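Local coordinates for protein metallo-beta-lactamase (PDB 6MFI) that probably hydrolyses the amide bond of beta-lactam antibiotics with a pair of zinc ions, as a subclass B3 metallo-beta-lactamase, at residues A[56-59]-A[64-67]; A[170-173]-A[178-181]; A[222-227]-A[232-237]; A[257-262]-A[267-272]. All coordinates share one frame; numbering follows the deposited sequence. Where two conformers were deposited one is given.

Contact 1 (A[56-59]-A[64-67]); sequences TYYV and IAAI
Where strands 56-58 and 67-71 of the metallo-beta-lactamase fold pair as an antiparallel hairpin, Y58 and I67 form a non-hydrogen-bonded pair with their CA atoms 5.0 Å apart. Beyond it V59 N donates to A66 O at 2.8 Å, nearly straight at 173°, and on its other flank the CA-H of I67 meets Y57 O at 3.5 Å.

The phenol of Y58 does most of the side-chain work. With CG anti to the backbone N (chi1 -178°), the ring runs along the 64-67 segment. There CE2 presses on A65 CB at 3.4 Å, and CD2 lies 4.2 Å from CD1 of I67. F50 and W33 meet the same ring. On the opposite face of the hairpin V59 CG2 packs on A66 CB at 3.8 Å, beside V89 of helix 85-95. I64, at the start of the returning segment, has its side chain about 4 Å from those of the zinc ligands H115 and H253.

One backbone bond thus joins the two segments, with apolar side-chain contacts on both faces, while the polar end of Y58, its hydroxyl, is satisfied by a hydrogen bond with T61 O in the connecting loop.

Contact 2 (A[170-173]-A[178-181]); sequences GDQI and LRLT
Segments 170-173 and 178-181 run antiparallel, their end-to-end directions 160° apart, with I173 and L180 as the hydrogen-bonded pair: I173 N donates to L180 O at 2.6 Å, and L180 N returns a bond to I173 O at 2.9 Å. The next pair, Q172 and T181, is non-hydrogen-bonded and comes closer, at 4.4 Å between CA atoms; T181 CA points its hydrogen at D171 O, while Q172 CA does the same to L180 O.

On the face carrying Q172 and T181, the glutamine chain leans across the neighbouring strand, its CG passing 3.4 Å from T181 OG1. That CG stands opposite the carbonyl carbon (chi1 -76°), and from there the straight chain carries the amide to the edge of the R179 guanidinium, the two planes 40° apart. The separation of Q172 OE1 from R179 NE, 2.5 Å, is too short to be trusted in detail, and Q172 NE2 and R179 NH2 face each other as two donors, so the fine geometry of this exposed pair is doubtful. A water ties the other end of the face together, bonded to T181 OG1 at 2.7 Å and more weakly to Q172 NE2.

The face of I173 and L180 is buried. I173 CG2 meets L180 CD1 at 3.9 Å, and the two also rest on W195 of strand 193-199. From this hairpin at the border of the five-stranded sheet, I173 reaches I105, and L180 reaches I69, V76 and L107, all on strands of the seven-stranded sheet that forms the other layer of the sandwich.

Contact 3 (A[222-227]-A[232-237]); sequences YRFNAH and QAYRLG
The rings of F224 and Y234 meet rim to rim, neither lying over the other, with centroids 6.0 Å apart and planes inclined by 36°. CE2 of F224 comes in at the edge of the tyrosine, near its plane, whereas the tyrosine reaches the phenylalanine obliquely. One face of F224 is occupied from within its own segment: Y222 CE2 stands 3.9 Å above the plane, displaced toward the rim.

In the metallo-beta-lactamase fold this is the loop that leads into helix 228-242, folded back on the second turn of that helix. The nearest atoms, F224 CE2 and Y234 CE1, are 3.6 Å apart; the side chains cross at about a right angle, and the contact is carried by ring carbons. It is small, burying 73 Å² over both segments. Y234 is carried out from the helix with CG anti to its N (chi1 -156°). Around the pair, P216 and I282 touch the tyrosine, and Y230 and R289 touch the phenylalanine, so helix 274-291 also borders it. The side chain of Y234 lies about 5 Å from that of the zinc ligand H188, so the tyrosine end of the pair is close to that ligand, with its side chain about 10 Å from a bound zinc ion. The turn that follows F224 is closed by H227 N donating to F224 O at 3.2 Å.

Contact 4 (A[257-262]-A[267-272]); sequences SQMRQR and QSLAVP
Q258 O is held twice by R262, the arginine that packs against L269: the backbone N of R262 donates to it at 2.9 Å, and NE adds a weak bond at 3.4 Å. Q258 is the N-cap residue of helix 259-265; the R262 side chain bends at chi3 (-68°), which brings NE back toward Q258 O. Across the contact NH1 lies 2.6 Å from L269 O, but the angle at hydrogen, 118°, marks this bond as weak. The stronger anchor of the guanidinium is NH2, bonded to L249 O on strand 248-250.

L269 approaches from one side. Its CD2 sits 3.9 Å above the guanidinium plane, over the centre, and also touches R262 CB at 3.6 Å and M259 CG at 3.8 Å. V271 CG2 adds a contact to R262 CD, 3.8 Å away. The carbonyls of L249, Q258 and L269 probably offset the cost of burying the charge, while the methyl group shields one face from solvent.

The arginine thereby joins the N-cap, the strand and the 267-272 loop in the C-terminal part of the metallo-beta-lactamase fold, where the chain turns from helix 259-265 toward helix 274-291.

How the contacts relate
Each contact joins segments separated by four residues, a loop in contact 1, a hairpin turn in contact 2 and mainly helix in contacts 3 and 4, and the four follow one another along the chain without nesting or crossing. Contact 1 pairs strands 56-58 and 67-71 in the seven-stranded sheet. Contact 2 forms the hairpin at the border of the five-stranded sheet; its nearest atoms are about 7 Å from those of contact 1. Contact 3 folds a loop onto helix 228-242, on the opposite side of the chain's centre from contact 1. Contact 4 then returns to the N-terminal strands: Y58 CE2 and M259 CE are 3.6 Å apart, so contacts 1 and 4 touch, the only pair to do so.

Contact 1 (A[56-59]-A[64-67])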
loop_
_atom_site.group_PDB
_atom_site.type_symbol
_atom_site.label_atom_id
_atom_site.label_comp_id
_atom_site.label_asym_id
_atom_site.label_seq_id
_atom_site.Cartn_x
_atom_site.Cartn_y
_atom_site.Cartn_z
ATOM N N THR A 56 4.184 -12.946 6.066
ATOM C CA THR A 56 3.524 -11.677 5.784
ATOM C C THR A 56 2.400 -11.446 6.785
ATOM O O THR A 56 1.585 -12.342 7.028
ATOM C CB THR A 56 2.975 -11.659 4.355
ATOM O OG1 THR A 56 4.064 -11.738 3.426
ATOM C CG2 THR A 56 2.189 -10.384 4.097
ATOM N N TYR A 57 2.357 -10.244 7.362
ATOM C CA TYR A 57 1.361 -9.889 8.362
ATOM C C TYR A 57 0.719 -8.555 8.014
ATOM O O TYR A 57 1.311 -7.720 7.323
ATOM C CB TYR A 57 1.974 -9.797 9.769
ATOM C CG TYR A 57 2.639 -11.065 10.251
ATOM C CD1 TYR A 57 3.948 -11.366 9.894
ATOM C CD2 TYR A 57 1.963 -11.957 11.073
ATOM C CE1 TYR A 57 4.561 -12.523 10.337
ATOM C CE2 TYR A 57 2.567 -13.116 11.520
ATOM C CZ TYR A 57 3.865 -13.393 11.149
ATOM O OH TYR A 57 4.471 -14.547 11.591
ATOM N N TYR A 58 -0.501 -8.364 8.506
ATOM C CA TYR A 58 -1.195 -7.085 8.436
ATOM C C TYR A 58 -1.009 -6.372 9.769
ATOM O O TYR A 58 -1.407 -6.896 10.815
ATOM C CB TYR A 58 -2.679 -7.286 8.128
ATOM C CG TYR A 58 -3.476 -6.005 7.992
ATOM C CD1 TYR A 58 -4.002 -5.364 9.109
ATOM C CD2 TYR A 58 -3.711 -5.441 6.746
ATOM C CE1 TYR A 58 -4.731 -4.195 8.988
ATOM C CE2 TYR A 58 -4.440 -4.275 6.615
ATOM C CZ TYR A 58 -4.946 -3.655 7.738
ATOM O OH TYR A 58 -5.673 -2.492 7.609
ATOM N N VAL A 59 -0.403 -5.189 9.733
ATOM C CA VAL A 59 -0.121 -4.429 10.944
ATOM C C VAL A 59 -0.728 -3.028 10.882
ATOM O O VAL A 59 -0.346 -2.152 11.648
ATOM C CB VAL A 59 1.394 -4.364 11.218
ATOM C CG1 VAL A 59 1.933 -5.745 11.550
ATOM C CG2 VAL A 59 2.129 -3.770 10.027
ATOM N N ILE A 64 -6.628 1.819 7.230
ATOM C CA ILE A 64 -5.406 1.966 6.447
ATOM C C ILE A 64 -4.542 0.730 6.653
ATOM O O ILE A 64 -4.330 0.296 7.791
ATOM C CB ILE A 64 -4.630 3.239 6.831
ATOM C CG1 ILE A 64 -5.459 4.486 6.511
ATOM C CG2 ILE A 64 -3.290 3.287 6.112
ATOM C CD1 ILE A 64 -5.796 4.638 5.042
ATOM N N ALA A 65 -4.038 0.172 5.556
ATOM C CA ALA A 65 -3.257 -1.053 5.602
ATOM C C ALA A 65 -1.772 -0.760 5.770
ATOM O O ALA A 65 -1.250 0.243 5.274
ATOM C CB ALA A 65 -3.475 -1.878 4.332
ATOM N N ALA A 66 -1.097 -1.655 6.487
ATOM C CA ALA A 66 0.354 -1.664 6.600
ATOM C C ALA A 66 0.803 -3.116 6.585
ATOM O O ALA A 66 0.298 -3.927 7.367
ATOM C CB ALA A 66 0.830 -0.962 7.876
ATOM N N ILE A 67 1.731 -3.445 5.692
ATOM C CA ILE A 67 2.118 -4.827 5.433
ATOM C C ILE A 67 3.515 -5.057 5.992
ATOM O O ILE A 67 4.472 -4.378 5.595
ATOM C CB ILE A 67 2.062 -5.154 3.933
ATOM C CG1 ILE A 67 0.694 -4.778 3.360
ATOM C CG2 ILE A 67 2.358 -6.626 3.697
ATOM C CD1 ILE A 67 -0.468 -5.434 4.074
#

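Contact 2 (A[170-173]-A[178-181])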
loop_
_atom_site.group_PDB
_atom_site.type_symbol
_atom_site.label_atom_id
_atom_site.label_comp_id
_atom_site.label_asym_id
_atom_site.label_seq_id
_atom_site.Cartn_x
_atom_site.Cartn_y
_atom_site.Cartn_z
ATOM N N GLY A 170 10.051 -2.038 -11.970
ATOM C CA GLY A 170 10.683 -3.335 -12.077
ATOM C C GLY A 170 11.850 -3.565 -11.144
ATOM O O GLY A 170 12.444 -4.651 -11.182
ATOM N N ASP A 171 12.200 -2.590 -10.310
ATOM C CA ASP A 171 13.325 -2.749 -9.401
ATOM C C ASP A 171 12.990 -3.739 -8.291
ATOM O O ASP A 171 11.841 -3.862 -7.860
ATOM C CB ASP A 171 13.719 -1.403 -8.795
ATOM C CG ASP A 171 14.535 -0.552 -9.746
ATOM O OD1 ASP A 171 14.907 -1.056 -10.827
ATOM O OD2 ASP A 171 14.809 0.620 -9.411
ATOM N N GLN A 172 14.016 -4.445 -7.828
ATOM C CA GLN A 172 13.871 -5.430 -6.769
ATOM C C GLN A 172 14.407 -4.889 -5.450
ATOM O O GLN A 172 15.342 -4.084 -5.419
ATOM C CB GLN A 172 14.593 -6.731 -7.127
ATOM C CG GLN A 172 13.867 -7.581 -8.154
ATOM C CD GLN A 172 14.593 -8.877 -8.453
ATOM O OE1 GLN A 172 15.347 -9.385 -7.623
ATOM N NE2 GLN A 172 14.365 -9.424 -9.641
ATOM N N ILE A 173 13.799 -5.341 -4.357
ATOM C CA ILE A 173 14.216 -4.992 -3.005
ATOM C C ILE A 173 14.615 -6.280 -2.301
ATOM O O ILE A 173 13.798 -7.200 -2.169
ATOM C CB ILE A 173 13.106 -4.263 -2.232
ATOM C CG1 ILE A 173 12.879 -2.866 -2.814
ATOM C CG2 ILE A 173 13.448 -4.181 -0.755
ATOM C CD1 ILE A 173 14.016 -1.902 -2.560
ATOM N N LEU A 178 14.310 -12.147 1.899
ATOM C CA LEU A 178 13.160 -11.437 1.361
ATOM C C LEU A 178 13.485 -10.821 0.006
ATOM O O LEU A 178 14.609 -10.377 -0.247
ATOM C CB LEU A 178 12.698 -10.349 2.331
ATOM C CG LEU A 178 12.527 -10.810 3.776
ATOM C CD1 LEU A 178 12.222 -9.631 4.689
ATOM C CD2 LEU A 178 11.432 -11.859 3.856
ATOM N N ARG A 179 12.480 -10.791 -0.866
ATOM C CA ARG A 179 12.655 -10.279 -2.221
ATOM C C ARG A 179 11.330 -9.718 -2.712
ATOM O O ARG A 179 10.356 -10.465 -2.856
ATOM C CB ARG A 179 13.161 -11.381 -3.154
ATOM C CG ARG A 179 13.099 -11.036 -4.627
ATOM C CD ARG A 179 14.311 -11.579 -5.360
ATOM N NE ARG A 179 14.162 -11.474 -6.807
ATOM C CZ ARG A 179 13.995 -12.514 -7.617
ATOM N NH1 ARG A 179 13.955 -13.743 -7.120
ATOM N NH2 ARG A 179 13.868 -12.327 -8.923
ATOM N N LEU A 180 11.297 -8.412 -2.963
ATOM C CA LEU A 180 10.116 -7.723 -3.460
ATOM C C LEU A 180 10.446 -7.014 -4.765
ATOM O O LEU A 180 11.562 -6.524 -4.956
ATOM C CB LEU A 180 9.592 -6.699 -2.444
ATOM C CG LEU A 180 9.415 -7.131 -0.989
ATOM C CD1 LEU A 180 10.653 -6.812 -0.165
ATOM C CD2 LEU A 180 8.188 -6.458 -0.397
ATOM N N THR A 181 9.468 -6.964 -5.664
ATOM C CA THR A 181 9.591 -6.250 -6.928
ATOM C C THR A 181 8.494 -5.199 -7.011
ATOM O O THR A 181 7.327 -5.493 -6.733
ATOM C CB THR A 181 9.503 -7.208 -8.122
ATOM O OG1 THR A 181 10.501 -8.227 -7.994
ATOM C CG2 THR A 181 9.716 -6.456 -9.428
HETATM O O HOH W 1 11.497 -9.110 -10.316
#

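Contact 3 (A[222-227]-A[232-237])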
loop_
_atom_site.group_PDB
_atom_site.type_symbol
_atom_site.label_atom_id
_atom_site.label_comp_id
_atom_site.label_asym_id
_atom_site.label_seq_id
_atom_site.Cartn_x
_atom_site.Cartn_y
_atom_site.Cartn_z
ATOM N N TYR A 222 -9.458 19.451 -10.513
ATOM C CA TYR A 222 -8.204 18.962 -11.076
ATOM C C TYR A 222 -8.379 18.506 -12.521
ATOM O O TYR A 222 -7.570 18.847 -13.389
ATOM C CB TYR A 222 -7.655 17.822 -10.218
ATOM C CG TYR A 222 -6.607 16.990 -10.914
ATOM C CD1 TYR A 222 -5.354 17.516 -11.205
ATOM C CD2 TYR A 222 -6.873 15.683 -11.295
ATOM C CE1 TYR A 222 -4.395 16.757 -11.847
ATOM C CE2 TYR A 222 -5.922 14.917 -11.936
ATOM C CZ TYR A 222 -4.685 15.458 -12.209
ATOM O OH TYR A 222 -3.737 14.695 -12.850
ATOM N N ARG A 223 -9.451 17.751 -12.790
ATOM C CA ARG A 223 -9.811 17.207 -14.101
ATOM C C ARG A 223 -8.728 16.303 -14.679
ATOM O O ARG A 223 -7.602 16.741 -14.937
ATOM C CB ARG A 223 -10.162 18.317 -15.105
ATOM C CG ARG A 223 -10.503 19.687 -14.509
ATOM C CD ARG A 223 -11.788 19.679 -13.692
ATOM N NE ARG A 223 -12.909 19.076 -14.403
ATOM C CZ ARG A 223 -14.016 18.641 -13.811
ATOM N NH1 ARG A 223 -14.148 18.743 -12.496
ATOM N NH2 ARG A 223 -14.992 18.109 -14.531
ATOM N N PHE A 224 -9.083 15.037 -14.919
ATOM C CA PHE A 224 -8.110 14.062 -15.400
ATOM C C PHE A 224 -7.767 14.282 -16.869
ATOM O O PHE A 224 -6.593 14.212 -17.252
ATOM C CB PHE A 224 -8.646 12.645 -15.189
ATOM C CG PHE A 224 -8.030 11.928 -14.021
ATOM C CD1 PHE A 224 -8.537 12.094 -12.742
ATOM C CD2 PHE A 224 -6.944 11.085 -14.202
ATOM C CE1 PHE A 224 -7.974 11.434 -11.668
ATOM C CE2 PHE A 224 -6.377 10.424 -13.131
ATOM C CZ PHE A 224 -6.892 10.598 -11.864
ATOM N N ASN A 225 -8.772 14.554 -17.704
ATOM C CA ASN A 225 -8.591 14.640 -19.151
ATOM C C ASN A 225 -7.658 15.762 -19.589
ATOM O O ASN A 225 -7.377 15.855 -20.787
ATOM C CB ASN A 225 -9.947 14.813 -19.835
ATOM C CG ASN A 225 -10.475 16.227 -19.728
ATOM O OD1 ASN A 225 -10.236 17.053 -20.607
ATOM N ND2 ASN A 225 -11.189 16.519 -18.644
ATOM N N ALA A 226 -7.170 16.606 -18.682
ATOM C CA ALA A 226 -6.273 17.684 -19.073
ATOM C C ALA A 226 -4.825 17.240 -19.201
ATOM O O ALA A 226 -4.001 18.016 -19.696
ATOM C CB ALA A 226 -6.358 18.833 -18.068
ATOM N N HIS A 227 -4.498 16.023 -18.774
ATOM C CA HIS A 227 -3.113 15.557 -18.682
ATOM C C HIS A 227 -2.941 14.218 -19.394
ATOM O O HIS A 227 -2.635 13.200 -18.763
ATOM C CB HIS A 227 -2.686 15.453 -17.218
ATOM C CG HIS A 227 -3.144 16.598 -16.370
ATOM N ND1 HIS A 227 -2.388 17.735 -16.189
ATOM C CD2 HIS A 227 -4.270 16.773 -15.636
ATOM C CE1 HIS A 227 -3.033 18.569 -15.393
ATOM N NE2 HIS A 227 -4.177 18.008 -15.042
ATOM N N GLN A 232 -1.815 7.868 -20.161
ATOM C CA GLN A 232 -1.180 6.757 -20.862
ATOM C C GLN A 232 -0.307 5.944 -19.915
ATOM O O GLN A 232 -0.263 4.710 -20.006
ATOM C CB GLN A 232 -0.362 7.279 -22.042
ATOM C CG GLN A 232 -1.194 7.992 -23.097
ATOM C CD GLN A 232 -0.351 8.566 -24.217
ATOM O OE1 GLN A 232 -0.873 9.151 -25.166
ATOM N NE2 GLN A 232 0.963 8.401 -24.114
ATOM N N ALA A 233 0.395 6.615 -18.999
ATOM C CA ALA A 233 1.135 5.900 -17.967
ATOM C C ALA A 233 0.184 5.258 -16.967
ATOM O O ALA A 233 0.484 4.191 -16.419
ATOM C CB ALA A 233 2.101 6.850 -17.260
ATOM N N TYR A 234 -0.960 5.900 -16.718
ATOM C CA TYR A 234 -2.033 5.277 -15.950
ATOM C C TYR A 234 -2.468 3.967 -16.596
ATOM O O TYR A 234 -2.627 2.946 -15.915
ATOM C CB TYR A 234 -3.211 6.252 -15.846
ATOM C CG TYR A 234 -4.155 6.046 -14.680
ATOM C CD1 TYR A 234 -5.041 7.049 -14.307
ATOM C CD2 TYR A 234 -4.169 4.859 -13.960
ATOM C CE1 TYR A 234 -5.912 6.879 -13.250
ATOM C CE2 TYR A 234 -5.039 4.679 -12.899
ATOM C CZ TYR A 234 -5.907 5.693 -12.550
ATOM O OH TYR A 234 -6.775 5.524 -11.496
ATOM N N ARG A 235 -2.662 3.978 -17.918
ATOM C CA ARG A 235 -3.043 2.762 -18.630
ATOM C C ARG A 235 -1.925 1.727 -18.593
ATOM O O ARG A 235 -2.189 0.525 -18.474
ATOM C CB ARG A 235 -3.404 3.086 -20.080
ATOM C CG ARG A 235 -4.540 4.079 -20.259
ATOM C CD ARG A 235 -5.896 3.461 -19.968
ATOM N NE ARG A 235 -6.919 3.967 -20.879
ATOM C CZ ARG A 235 -7.503 5.155 -20.764
ATOM N NH1 ARG A 235 -7.168 5.971 -19.773
ATOM N NH2 ARG A 235 -8.423 5.529 -21.643
ATOM N N LEU A 236 -0.672 2.177 -18.700
ATOM C CA LEU A 236 0.450 1.246 -18.781
ATOM C C LEU A 236 0.613 0.455 -17.490
ATOM O O LEU A 236 0.914 -0.745 -17.525
ATOM C CB LEU A 236 1.732 2.008 -19.114
ATOM C CG LEU A 236 2.773 1.266 -19.954
ATOM C CD1 LEU A 236 2.180 0.848 -21.288
ATOM C CD2 LEU A 236 4.007 2.129 -20.161
ATOM N N GLY A 237 0.421 1.106 -16.342
ATOM C CA GLY A 237 0.524 0.396 -15.077
ATOM C C GLY A 237 -0.671 -0.499 -14.812
ATOM O O GLY A 237 -0.534 -1.575 -14.224
#

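Contact 4 (A[257-262]-A[267-272])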
loop_
_atom_site.group_PDB
_atom_site.type_symbol
_atom_site.label_atom_id
_atom_site.label_comp_id
_atom_site.label_asym_id
_atom_site.label_seq_id
_atom_site.Cartn_x
_atom_site.Cartn_y
_atom_site.Cartn_z
ATOM N N SER A 257 -10.162 -4.161 -1.855
ATOM C CA SER A 257 -10.120 -5.536 -2.338
ATOM C C SER A 257 -11.060 -6.448 -1.560
ATOM O O SER A 257 -10.927 -7.674 -1.628
ATOM C CB SER A 257 -8.690 -6.076 -2.282
ATOM O OG SER A 257 -8.096 -5.826 -1.019
ATOM N N GLN A 258 -12.009 -5.869 -0.821
ATOM C CA GLN A 258 -12.959 -6.629 -0.009
ATOM C C GLN A 258 -12.231 -7.558 0.957
ATOM O O GLN A 258 -12.617 -8.712 1.156
ATOM C CB GLN A 258 -13.939 -7.408 -0.890
ATOM C CG GLN A 258 -14.690 -6.540 -1.889
ATOM C CD GLN A 258 -15.904 -7.234 -2.471
ATOM O OE1 GLN A 258 -16.547 -8.050 -1.809
ATOM N NE2 GLN A 258 -16.229 -6.909 -3.717
ATOM N N MET A 259 -11.155 -7.043 1.560
ATOM C CA MET A 259 -10.352 -7.848 2.476
ATOM C C MET A 259 -11.175 -8.329 3.663
ATOM O O MET A 259 -11.011 -9.465 4.120
ATOM C CB MET A 259 -9.144 -7.047 2.960
ATOM C CG MET A 259 -8.034 -7.897 3.551
ATOM S SD MET A 259 -6.621 -6.906 4.060
ATOM C CE MET A 259 -7.134 -6.428 5.705
ATOM N N ARG A 260 -12.061 -7.475 4.180
ATOM C CA ARG A 260 -12.884 -7.872 5.318
ATOM C C ARG A 260 -13.874 -8.964 4.931
ATOM O O ARG A 260 -14.090 -9.913 5.694
ATOM C CB ARG A 260 -13.621 -6.661 5.886
ATOM C CG ARG A 260 -14.366 -6.956 7.176
ATOM C CD ARG A 260 -15.244 -5.790 7.593
ATOM N NE ARG A 260 -15.885 -6.032 8.882
ATOM C CZ ARG A 260 -17.000 -6.737 9.041
ATOM N NH1 ARG A 260 -17.606 -7.273 7.990
ATOM N NH2 ARG A 260 -17.511 -6.907 10.253
ATOM N N GLN A 261 -14.487 -8.848 3.750
ATOM C CA GLN A 261 -15.418 -9.880 3.306
ATOM C C GLN A 261 -14.697 -11.194 3.030
ATOM O O GLN A 261 -15.200 -12.267 3.381
ATOM C CB GLN A 261 -16.178 -9.409 2.068
ATOM C CG GLN A 261 -16.973 -8.131 2.283
ATOM C CD GLN A 261 -16.208 -6.889 1.868
ATOM O OE1 GLN A 261 -15.223 -6.508 2.504
ATOM N NE2 GLN A 261 -16.662 -6.245 0.799
ATOM N N ARG A 262 -13.516 -11.131 2.411
ATOM C CA ARG A 262 -12.750 -12.349 2.163
ATOM C C ARG A 262 -12.317 -13.005 3.469
ATOM O O ARG A 262 -12.257 -14.237 3.563
ATOM C CB ARG A 262 -11.534 -12.039 1.291
ATOM C CG ARG A 262 -11.871 -11.618 -0.129
ATOM C CD ARG A 262 -10.610 -11.328 -0.927
ATOM N NE ARG A 262 -9.916 -10.138 -0.443
ATOM C CZ ARG A 262 -8.617 -9.912 -0.606
ATOM N NH1 ARG A 262 -7.861 -10.798 -1.241
ATOM N NH2 ARG A 262 -8.071 -8.800 -0.131
ATOM N N GLN A 267 -11.903 -19.144 3.723
ATOM C CA GLN A 267 -10.779 -19.654 4.497
ATOM C C GLN A 267 -9.496 -18.878 4.228
ATOM O O GLN A 267 -8.646 -18.772 5.119
ATOM C CB GLN A 267 -10.556 -21.134 4.180
ATOM C CG GLN A 267 -11.831 -21.954 4.086
ATOM C CD GLN A 267 -12.007 -22.903 5.255
ATOM O OE1 GLN A 267 -11.034 -23.318 5.883
ATOM N NE2 GLN A 267 -13.254 -23.255 5.550
ATOM N N SER A 268 -9.335 -18.340 3.021
ATOM C CA SER A 268 -8.112 -17.658 2.629
ATOM C C SER A 268 -8.447 -16.348 1.930
ATOM O O SER A 268 -9.556 -16.151 1.425
ATOM C CB SER A 268 -7.251 -18.535 1.707
ATOM O OG SER A 268 -7.883 -18.729 0.453
ATOM N N LEU A 269 -7.463 -15.449 1.910
ATOM C CA LEU A 269 -7.580 -14.187 1.195
ATOM C C LEU A 269 -7.260 -14.316 -0.288
ATOM O O LEU A 269 -7.484 -13.360 -1.038
ATOM C CB LEU A 269 -6.650 -13.143 1.821
ATOM C CG LEU A 269 -7.083 -12.504 3.142
ATOM C CD1 LEU A 269 -5.942 -11.689 3.730
ATOM C CD2 LEU A 269 -8.310 -11.634 2.938
ATOM N N ALA A 270 -6.753 -15.467 -0.722
ATOM C CA ALA A 270 -6.283 -15.629 -2.091
ATOM C C ALA A 270 -7.444 -15.913 -3.035
ATOM O O ALA A 270 -8.245 -16.823 -2.795
ATOM C CB ALA A 270 -5.257 -16.759 -2.167
ATOM N N VAL A 271 -7.529 -15.140 -4.113
ATOM C CA VAL A 271 -8.527 -15.363 -5.156
ATOM C C VAL A 271 -7.793 -15.581 -6.472
ATOM O O VAL A 271 -6.816 -14.870 -6.753
ATOM C CB VAL A 271 -9.501 -14.179 -5.281
ATOM C CG1 VAL A 271 -10.802 -14.623 -5.956
ATOM C CG2 VAL A 271 -9.755 -13.520 -3.932
ATOM N N PRO A 272 -8.207 -16.534 -7.303
ATOM C CA PRO A 272 -7.676 -16.589 -8.669
ATOM C C PRO A 272 -8.082 -15.346 -9.447
ATOM O O PRO A 272 -9.203 -14.850 -9.317
ATOM C CB PRO A 272 -8.313 -17.856 -9.251
ATOM C CG PRO A 272 -8.691 -18.677 -8.060
ATOM C CD PRO A 272 -9.063 -17.693 -6.995
#